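Fiber (Bovine adenovirus 4, PDB 4UE0) forms the trimeric head domain of the viral fibre, the capsid protein that probably attaches the virus to a receptor on the host cell. Local coordinates at residues Asp18-Gln26 / Ile37-Thr46. Residues are numbered along the deposited sequence; the frame is centred on the assembly and turned at random.
Sequences DFIIALGWQ and ILNCSQFMPT
Phe19 lays one face of its ring against Pro45, whose CA stands 3.8 Å from the ring centroid and only 5° off the normal, a CH-pi contact centred on the ring. With chi1 at 66°, placing CG between the backbone N and the carbonyl carbon, the Phe19 ring lies beside residues 43-46; CE2 is 3.9 Å from Phe43 CD2, and Thr46 OG1 comes to 3.6 Å from Phe19 CD1. Here the two chains are too far apart for direct pairing, and water fills in: one molecule donates to Ile20 O and accepts from Met44 N, and another accepts from Ala22 N and lies near Gln42 O. Ile21 runs alongside Phe43 in the same direction and sets CG2 over the ring face, off centre toward the rim, 3.6 Å from Phe43 CG. At Ala22 direct backbone bonding begins: Ser41 N donates to Ala22 O at 3.0 Å. Leu23 and Cys40 form a non-hydrogen-bonded pair, with Leu23 CD2 3.8 Å from Cys40 SG. Gly24 and Asn39 exchange two backbone bonds, the shorter from Asn39 N to Gly24 O at 2.8 Å. Trp25 pairs with Leu38 in the next non-hydrogen-bonded pair, its indole leading away from residues 37-46. Gln26 and Ile37 again trade two backbone bonds. The result is an antiparallel beta hairpin, regular at Leu23-Gln26 and water-bridged where residues 41-46 leave the sheet. Strand 8-16 flanks residues 19-26, and strand 114-120 flanks residues 37-40. Phe19, Ile21 and Leu23 pack on strand 51-55 of the opposing sheet, whereas Ser41 OG hydrogen-bonds to Ser117 of the second subunit, where Ala22 and Gln42 also join the trimer interface.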
loop_
_atom_site.group_PDB
_atom_site.type_symbol
_atom_site.label_atom_id
_atom_site.label_comp_id
_atom_site.label_asym_id
_atom_site.label_seq_id
_atom_site.Cartn_x
_atom_site.Cartn_y
_atom_site.Cartn_z
ATOM N N ASP A 18 -14.850 -20.540 6.230
ATOM C CA ASP A 18 -15.201 -20.982 4.905
ATOM C C ASP A 18 -14.567 -20.072 3.838
ATOM O O ASP A 18 -15.061 -20.039 2.710
ATOM C CB ASP A 18 -16.744 -20.943 4.838
ATOM C CG ASP A 18 -17.343 -21.818 3.746
ATOM O OD1 ASP A 18 -16.723 -22.796 3.272
ATOM O OD2 ASP A 18 -18.459 -21.441 3.330
ATOM N N PHE A 19 -13.486 -19.345 4.162
ATOM C CA PHE A 19 -12.796 -18.533 3.156
ATOM C C PHE A 19 -11.278 -18.655 3.349
ATOM O O PHE A 19 -10.785 -19.312 4.289
ATOM C CB PHE A 19 -13.316 -17.081 3.126
ATOM C CG PHE A 19 -13.037 -16.284 4.382
ATOM C CD1 PHE A 19 -13.931 -16.300 5.454
ATOM C CD2 PHE A 19 -11.879 -15.500 4.501
ATOM C CE1 PHE A 19 -13.700 -15.556 6.602
ATOM C CE2 PHE A 19 -11.646 -14.760 5.649
ATOM C CZ PHE A 19 -12.539 -14.823 6.705
ATOM N N ILE A 20 -10.530 -18.085 2.408
ATOM C CA ILE A 20 -9.053 -18.153 2.345
ATOM C C ILE A 20 -8.501 -16.753 2.450
ATOM O O ILE A 20 -9.025 -15.816 1.836
ATOM C CB ILE A 20 -8.572 -18.667 0.934
ATOM C CG1 ILE A 20 -8.832 -20.152 0.784
ATOM C CG2 ILE A 20 -7.078 -18.386 0.651
ATOM C CD1 ILE A 20 -7.925 -21.052 1.600
ATOM N N ILE A 21 -7.400 -16.637 3.193
ATOM C CA ILE A 21 -6.534 -15.479 3.089
ATOM C C ILE A 21 -5.141 -15.973 2.762
ATOM O O ILE A 21 -4.769 -17.106 3.097
ATOM C CB ILE A 21 -6.485 -14.599 4.330
ATOM C CG1 ILE A 21 -5.855 -15.282 5.521
ATOM C CG2 ILE A 21 -7.839 -14.048 4.618
ATOM C CD1 ILE A 21 -5.434 -14.284 6.574
ATOM N N ALA A 22 -4.394 -15.155 2.028
ATOM C CA ALA A 22 -3.063 -15.553 1.582
ATOM C C ALA A 22 -2.058 -14.490 1.997
ATOM O O ALA A 22 -2.130 -13.341 1.550
ATOM C CB ALA A 22 -3.024 -15.806 0.087
ATOM N N LEU A 23 -1.146 -14.906 2.865
ATOM C CA LEU A 23 -0.119 -14.047 3.460
ATOM C C LEU A 23 1.242 -14.300 2.860
ATOM O O LEU A 23 1.585 -15.440 2.545
ATOM C CB LEU A 23 -0.046 -14.283 4.956
ATOM C CG LEU A 23 -1.336 -14.058 5.739
ATOM C CD1 LEU A 23 -1.213 -14.615 7.160
ATOM C CD2 LEU A 23 -1.642 -12.579 5.765
ATOM N N GLY A 24 1.992 -13.226 2.711
ATOM C CA GLY A 24 3.386 -13.285 2.319
ATOM C C GLY A 24 4.195 -12.557 3.348
ATOM O O GLY A 24 3.716 -11.615 3.993
ATOM N N TRP A 25 5.424 -12.978 3.530
ATOM C CA TRP A 25 6.321 -12.312 4.460
ATOM C C TRP A 25 7.711 -12.232 3.871
ATOM O O TRP A 25 8.092 -13.053 3.004
ATOM C CB TRP A 25 6.338 -13.034 5.818
ATOM C CG TRP A 25 6.815 -14.461 5.740
ATOM C CD1 TRP A 25 6.039 -15.600 5.585
ATOM C CD2 TRP A 25 8.170 -14.907 5.785
ATOM N NE1 TRP A 25 6.850 -16.707 5.533
ATOM C CE2 TRP A 25 8.158 -16.310 5.651
ATOM C CE3 TRP A 25 9.399 -14.255 5.925
ATOM C CZ2 TRP A 25 9.344 -17.081 5.655
ATOM C CZ3 TRP A 25 10.580 -15.018 5.925
ATOM C CH2 TRP A 25 10.541 -16.413 5.798
ATOM N N GLN A 26 8.455 -11.211 4.312
ATOM C CA GLN A 26 9.857 -11.038 3.900
ATOM C C GLN A 26 10.651 -10.433 5.049
ATOM O O GLN A 26 10.138 -9.622 5.839
ATOM C CB GLN A 26 10.033 -10.127 2.660
ATOM C CG GLN A 26 8.983 -10.211 1.563
ATOM C CD GLN A 26 8.918 -8.932 0.728
ATOM O OE1 GLN A 26 7.837 -8.473 0.331
ATOM N NE2 GLN A 26 10.082 -8.337 0.475
ATOM N N ILE A 37 8.394 -7.495 6.597
ATOM C CA ILE A 37 7.249 -7.182 5.737
ATOM C C ILE A 37 6.224 -8.305 5.867
ATOM O O ILE A 37 6.571 -9.490 5.772
ATOM C CB ILE A 37 7.691 -7.005 4.268
ATOM C CG1 ILE A 37 8.552 -5.744 4.128
ATOM C CG2 ILE A 37 6.495 -6.913 3.338
ATOM C CD1 ILE A 37 9.453 -5.736 2.919
ATOM N N LEU A 38 4.970 -7.909 6.045
ATOM C CA LEU A 38 3.845 -8.834 6.028
ATOM C C LEU A 38 2.823 -8.309 5.040
ATOM O O LEU A 38 2.403 -7.156 5.149
ATOM C CB LEU A 38 3.187 -8.944 7.410
ATOM C CG LEU A 38 2.013 -9.915 7.524
ATOM C CD1 LEU A 38 2.398 -11.344 7.185
ATOM C CD2 LEU A 38 1.401 -9.857 8.919
ATOM N N ASN A 39 2.400 -9.142 4.101
ATOM C CA ASN A 39 1.324 -8.734 3.275
ATOM C C ASN A 39 0.262 -9.760 3.093
ATOM O O ASN A 39 0.409 -10.909 3.449
ATOM C CB ASN A 39 1.831 -8.226 1.983
ATOM C CG ASN A 39 2.614 -9.228 1.253
ATOM O OD1 ASN A 39 2.288 -10.427 1.232
ATOM N ND2 ASN A 39 3.712 -8.769 0.669
ATOM N N CYS A 40 -0.848 -9.286 2.576
ATOM C CA CYS A 40 -2.015 -10.107 2.386
ATOM C C CYS A 40 -2.671 -9.729 1.088
ATOM O O CYS A 40 -2.873 -8.555 0.803
ATOM C CB CYS A 40 -2.968 -9.846 3.550
ATOM S SG CYS A 40 -4.350 -10.986 3.712
ATOM N N SER A 41 -3.029 -10.740 0.302
ATOM C CA SER A 41 -3.807 -10.491 -0.911
ATOM C C SER A 41 -5.235 -10.101 -0.582
ATOM O O SER A 41 -5.702 -10.306 0.559
ATOM C CB SER A 41 -3.783 -11.715 -1.828
ATOM O OG SER A 41 -2.498 -11.952 -2.373
ATOM N N GLN A 42 -5.963 -9.534 -1.542
ATOM C CA GLN A 42 -7.376 -9.318 -1.340
ATOM C C GLN A 42 -8.079 -10.632 -0.969
ATOM O O GLN A 42 -7.656 -11.715 -1.347
ATOM C CB GLN A 42 -8.016 -8.686 -2.564
ATOM C CG GLN A 42 -8.038 -9.576 -3.789
ATOM C CD GLN A 42 -8.534 -8.822 -4.998
ATOM O OE1 GLN A 42 -8.011 -7.761 -5.347
ATOM N NE2 GLN A 42 -9.565 -9.337 -5.633
ATOM N N PHE A 43 -9.150 -10.501 -0.201
ATOM C CA PHE A 43 -9.912 -11.667 0.196
ATOM C C PHE A 43 -11.356 -11.280 0.417
ATOM O O PHE A 43 -11.692 -10.113 0.623
ATOM C CB PHE A 43 -9.331 -12.319 1.451
ATOM C CG PHE A 43 -9.458 -11.484 2.706
ATOM C CD1 PHE A 43 -8.543 -10.468 2.958
ATOM C CD2 PHE A 43 -10.472 -11.693 3.607
ATOM C CE1 PHE A 43 -8.644 -9.682 4.091
ATOM C CE2 PHE A 43 -10.586 -10.904 4.738
ATOM C CZ PHE A 43 -9.674 -9.892 4.970
ATOM N N MET A 44 -12.214 -12.298 0.414
ATOM C CA MET A 44 -13.651 -12.093 0.536
ATOM C C MET A 44 -14.151 -12.845 1.774
ATOM O O MET A 44 -14.390 -14.069 1.739
ATOM C CB MET A 44 -14.476 -12.505 -0.667
ATOM C CG MET A 44 -15.923 -12.103 -0.469
ATOM S SD MET A 44 -16.925 -12.575 -1.883
ATOM C CE MET A 44 -16.601 -11.186 -2.970
ATOM N N PRO A 45 -14.314 -12.146 2.897
ATOM C CA PRO A 45 -14.869 -12.796 4.065
ATOM C C PRO A 45 -16.336 -13.133 3.814
ATOM O O PRO A 45 -17.042 -12.393 3.130
ATOM C CB PRO A 45 -14.711 -11.735 5.159
ATOM C CG PRO A 45 -14.839 -10.442 4.442
ATOM C CD PRO A 45 -14.151 -10.686 3.111
ATOM N N THR A 46 -16.820 -14.194 4.435
ATOM C CA THR A 46 -18.187 -14.663 4.235
ATOM C C THR A 46 -19.078 -14.404 5.442
ATOM O O THR A 46 -20.245 -14.788 5.443
ATOM C CB THR A 46 -18.170 -16.179 3.931
ATOM O OG1 THR A 46 -17.466 -16.836 4.983
ATOM C CG2 THR A 46 -17.452 -16.458 2.628
HETATM O O HOH W 1 -10.911 -14.937 -0.012
HETATM O O HOH W 2 -7.515 -14.793 -0.801
HETATM O O HOH W 3 -5.814 -13.184 0.655
#